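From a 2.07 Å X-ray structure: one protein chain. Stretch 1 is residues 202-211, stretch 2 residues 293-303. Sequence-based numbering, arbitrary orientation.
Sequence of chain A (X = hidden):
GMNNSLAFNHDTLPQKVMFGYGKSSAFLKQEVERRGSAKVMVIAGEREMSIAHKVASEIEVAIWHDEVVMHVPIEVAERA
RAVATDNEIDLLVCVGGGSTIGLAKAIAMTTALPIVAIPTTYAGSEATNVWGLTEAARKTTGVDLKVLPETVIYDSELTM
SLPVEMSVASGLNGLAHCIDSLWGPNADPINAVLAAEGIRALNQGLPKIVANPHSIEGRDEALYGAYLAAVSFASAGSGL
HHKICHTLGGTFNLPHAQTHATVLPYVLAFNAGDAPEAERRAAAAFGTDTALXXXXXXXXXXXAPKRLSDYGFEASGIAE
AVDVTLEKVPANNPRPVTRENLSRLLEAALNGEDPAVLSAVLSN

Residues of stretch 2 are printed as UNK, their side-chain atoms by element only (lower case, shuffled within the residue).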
# COMPACT_ATOMS: atom_id res chain seq x y z
N LEU A 202 -3.40 -2.02 16.13
CA LEU A 202 -3.28 -3.08 17.11
C LEU A 202 -3.22 -2.57 18.54
O LEU A 202 -3.80 -3.16 19.45
CB LEU A 202 -2.08 -3.97 16.81
CG LEU A 202 -2.33 -4.89 15.63
CD1 LEU A 202 -1.04 -5.31 14.95
CD2 LEU A 202 -3.19 -6.11 16.04
N ASN A 203 -2.55 -1.44 18.73
CA ASN A 203 -2.43 -0.82 20.06
C ASN A 203 -3.78 -0.34 20.57
O ASN A 203 -4.08 -0.41 21.76
CB ASN A 203 -1.45 0.34 19.98
CG ASN A 203 -1.19 0.94 21.27
OD1 ASN A 203 -0.68 0.27 22.18
ND2 ASN A 203 -1.54 2.23 21.41
N GLN A 204 -4.61 0.10 19.65
CA GLN A 204 -5.97 0.55 19.96
C GLN A 204 -6.89 -0.65 20.18
O GLN A 204 -7.64 -0.69 21.16
CB GLN A 204 -6.52 1.40 18.79
CG GLN A 204 -5.94 2.80 18.70
CD GLN A 204 -6.42 3.71 19.83
OE1 GLN A 204 -7.63 3.79 20.13
NE2 GLN A 204 -5.48 4.39 20.46
N GLY A 205 -6.75 -1.65 19.31
CA GLY A 205 -7.67 -2.80 19.28
C GLY A 205 -7.52 -3.84 20.38
O GLY A 205 -8.51 -4.26 21.00
N LEU A 206 -6.28 -4.25 20.65
CA LEU A 206 -6.04 -5.33 21.58
C LEU A 206 -6.58 -5.06 22.99
O LEU A 206 -7.20 -5.93 23.57
CB LEU A 206 -4.55 -5.76 21.59
CG LEU A 206 -4.00 -6.24 20.21
CD1 LEU A 206 -2.52 -6.57 20.29
CD2 LEU A 206 -4.79 -7.43 19.65
N PRO A 207 -6.38 -3.83 23.52
CA PRO A 207 -6.92 -3.61 24.85
C PRO A 207 -8.47 -3.64 24.88
O PRO A 207 -9.04 -3.92 25.93
CB PRO A 207 -6.42 -2.20 25.22
CG PRO A 207 -5.22 -1.97 24.32
CD PRO A 207 -5.47 -2.75 23.09
N LYS A 208 -9.11 -3.24 23.77
CA LYS A 208 -10.56 -3.22 23.69
C LYS A 208 -11.11 -4.67 23.68
O LYS A 208 -12.17 -4.93 24.20
CB LYS A 208 -11.01 -2.46 22.46
CG LYS A 208 -10.76 -0.95 22.52
CD LYS A 208 -11.20 -0.28 21.22
CE LYS A 208 -10.57 1.10 21.05
NZ LYS A 208 -10.93 1.65 19.78
N ILE A 209 -10.34 -5.59 23.10
CA ILE A 209 -10.69 -7.02 23.07
C ILE A 209 -10.57 -7.64 24.48
O ILE A 209 -11.40 -8.47 24.87
CB ILE A 209 -9.80 -7.81 22.07
CG1 ILE A 209 -10.14 -7.38 20.63
CG2 ILE A 209 -9.96 -9.36 22.26
CD1 ILE A 209 -9.12 -7.69 19.63
N VAL A 210 -9.56 -7.21 25.24
CA VAL A 210 -9.38 -7.70 26.63
C VAL A 210 -10.48 -7.15 27.52
O VAL A 210 -11.06 -7.86 28.32
CB VAL A 210 -8.00 -7.31 27.21
CG1 VAL A 210 -7.93 -7.64 28.70
CG2 VAL A 210 -6.86 -8.01 26.39
N ALA A 211 -10.80 -5.87 27.33
CA ALA A 211 -11.90 -5.24 28.02
C ALA A 211 -13.28 -5.88 27.66
O ALA A 211 -14.19 -5.93 28.52
CB ALA A 211 -11.91 -3.69 27.71
N UNK A 293 8.16 2.16 25.94
CA UNK A 293 7.14 2.41 26.96
C UNK A 293 5.75 2.18 26.34
O UNK A 293 4.86 1.69 27.00
c UNK A 293 7.27 3.80 27.61
o UNK A 293 6.22 7.23 27.47
c UNK A 293 6.79 4.96 26.79
o UNK A 293 8.24 6.50 27.98
c UNK A 293 7.11 6.33 27.47
N UNK A 294 5.59 2.50 25.07
CA UNK A 294 4.35 2.22 24.39
C UNK A 294 4.09 0.72 24.37
O UNK A 294 3.00 0.28 24.71
N UNK A 295 5.08 -0.06 23.95
CA UNK A 295 4.93 -1.50 23.91
C UNK A 295 4.66 -2.06 25.32
O UNK A 295 3.80 -2.90 25.49
c UNK A 295 4.78 -4.18 22.44
c UNK A 295 6.06 -3.74 23.22
c UNK A 295 6.14 -2.19 23.29
c UNK A 295 7.30 -4.29 22.54
N UNK A 296 5.40 -1.56 26.32
CA UNK A 296 5.25 -2.05 27.70
C UNK A 296 3.87 -1.74 28.29
O UNK A 296 3.27 -2.58 28.96
c UNK A 296 7.86 -3.58 28.50
n UNK A 296 8.32 -4.00 29.68
o UNK A 296 7.62 -4.36 27.57
c UNK A 296 6.37 -1.51 28.60
c UNK A 296 7.76 -2.07 28.30
N UNK A 297 3.35 -0.54 28.01
CA UNK A 297 2.00 -0.18 28.43
C UNK A 297 0.96 -1.05 27.78
O UNK A 297 -0.04 -1.40 28.41
n UNK A 297 3.01 4.56 29.35
c UNK A 297 2.41 2.22 28.96
n UNK A 297 2.20 6.48 28.37
c UNK A 297 3.01 5.88 29.23
c UNK A 297 2.17 3.65 28.56
n UNK A 297 3.82 6.61 30.00
c UNK A 297 1.69 1.27 28.10
N UNK A 298 1.14 -1.36 26.50
CA UNK A 298 0.23 -2.25 25.83
C UNK A 298 0.27 -3.61 26.48
O UNK A 298 -0.79 -4.19 26.85
c UNK A 298 -1.74 -3.15 23.62
c UNK A 298 0.30 -3.45 22.15
c UNK A 298 0.56 -2.37 24.35
c UNK A 298 -0.22 -3.43 23.58
N UNK A 299 1.48 -4.13 26.67
CA UNK A 299 1.65 -5.47 27.26
C UNK A 299 1.02 -5.59 28.63
O UNK A 299 0.32 -6.58 28.91
c UNK A 299 3.73 -6.10 25.92
c UNK A 299 6.16 -7.99 27.65
n UNK A 299 5.35 -7.74 26.63
c UNK A 299 5.16 -6.45 25.99
n UNK A 299 6.93 -7.03 28.19
c UNK A 299 3.13 -5.85 27.32
n UNK A 299 6.23 -9.22 28.13
N UNK A 300 1.24 -4.60 29.48
CA UNK A 300 0.59 -4.61 30.79
C UNK A 300 -0.94 -4.57 30.63
O UNK A 300 -1.65 -5.32 31.27
c UNK A 300 1.08 -4.78 33.68
c UNK A 300 0.63 -3.47 33.08
c UNK A 300 1.23 -2.28 33.86
c UNK A 300 1.06 -3.42 31.62
N UNK A 301 -1.44 -3.75 29.71
CA UNK A 301 -2.89 -3.61 29.57
C UNK A 301 -3.57 -4.86 28.99
O UNK A 301 -4.76 -5.04 29.17
c UNK A 301 -3.26 -2.38 28.75
o UNK A 301 -3.10 -2.62 27.37
N UNK A 302 -2.82 -5.74 28.33
CA UNK A 302 -3.44 -6.94 27.75
C UNK A 302 -2.97 -8.23 28.42
O UNK A 302 -3.21 -9.32 27.90
c UNK A 302 -1.67 -7.14 25.88
c UNK A 302 -3.21 -7.02 26.23
c UNK A 302 -3.86 -5.78 25.53
N UNK A 303 -2.33 -8.10 29.59
CA UNK A 303 -1.72 -9.25 30.26
C UNK A 303 -0.90 -10.15 29.30
O UNK A 303 -1.09 -11.35 29.27
c UNK A 303 -2.80 -10.10 30.95
n UNK A 303 -2.99 -12.13 32.24
c UNK A 303 -2.22 -11.10 31.91
o UNK A 303 -1.08 -10.94 32.36
O HOH W 1 0.51 1.48 24.32

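Position 293 carries three carbons in a row, the third bearing two oxygens; a carboxylate at that reach is Glu293. Its side chain is out of reach of stretch 1. Position 294 has no side-chain atoms, and its carbonyl O reaches Asn203 through a water; it is Gly294. Its carbonyl O receives a hydrogen bond of 2.8 Å from water 1, which also donates to Asn203 OD1 at 2.7 Å; Asn203 OD1 and Gly294 O, both acceptors 4.5 Å apart, are thus joined by one water.

Position 295 shows four carbons forked at the second: Leu295, whose CA-to-CB bond points away from stretch 1. At 296 three carbons end in one oxygen and one nitrogen, the amide of Gln296, out of reach. Position 297 has three carbons, a nitrogen, then a carbon with two more nitrogens. This guanidinium identifies Arg297; its NH2 lies 3.5 Å from Glu293 OE2, a salt bridge by charge alone, since the oxygen sits well out of the guanidinium plane.

Position 298 again has four carbons forked at the second, but here CA-to-CB points toward stretch 1. The CB lies 3.6 Å from Asn203 OD1, and one branch end packs on Pro207 and Leu206. This is Leu298 (chi1 t, chi2 p): its CD1 is 3.7 Å from Pro207 CG and 4.3 Å from Leu206 CB.

Position 299 repeats the guanidinium pattern and is Arg299, whose NH1 donates to Gln296 OE1 at 2.8 Å. Position 300, four carbons forked at the second, is Leu300, exposed and out of reach. At 301 one carbon bears one oxygen, and that oxygen meets the proline ring: Ser301, with OG 3.8 Å from Pro207 CG. The OG also donates to Leu298 O at 2.8 Å, so the hydroxyl is satisfied within its own helix.

Position 302 has a single carbon carrying two more, packed against Leu206, Pro207 and Val210; the beta branch makes it Val302. Its CG1 is 3.8 Å from Pro207 N and 4.0 Å from Leu206 CB, while its CB is 3.8 Å from Val210 CG2. Position 303, two carbons with an oxygen and a nitrogen on the second, is Asn303, without contact.

The helices run nearly parallel, at 16° with axes 9.7 Å apart at closest approach. Residues 294, 298, 301 and 302 recur at helical spacing and meet Asn203, Leu206, Pro207 and Val210. No direct hydrogen bond crosses; apolar packing around Leu298 and Val302 makes most of the 311 Å² contact, and the water supplies a polar link at the Asn203 end.

Stretch 2, residues 293-303: EGLQRLRLSVN
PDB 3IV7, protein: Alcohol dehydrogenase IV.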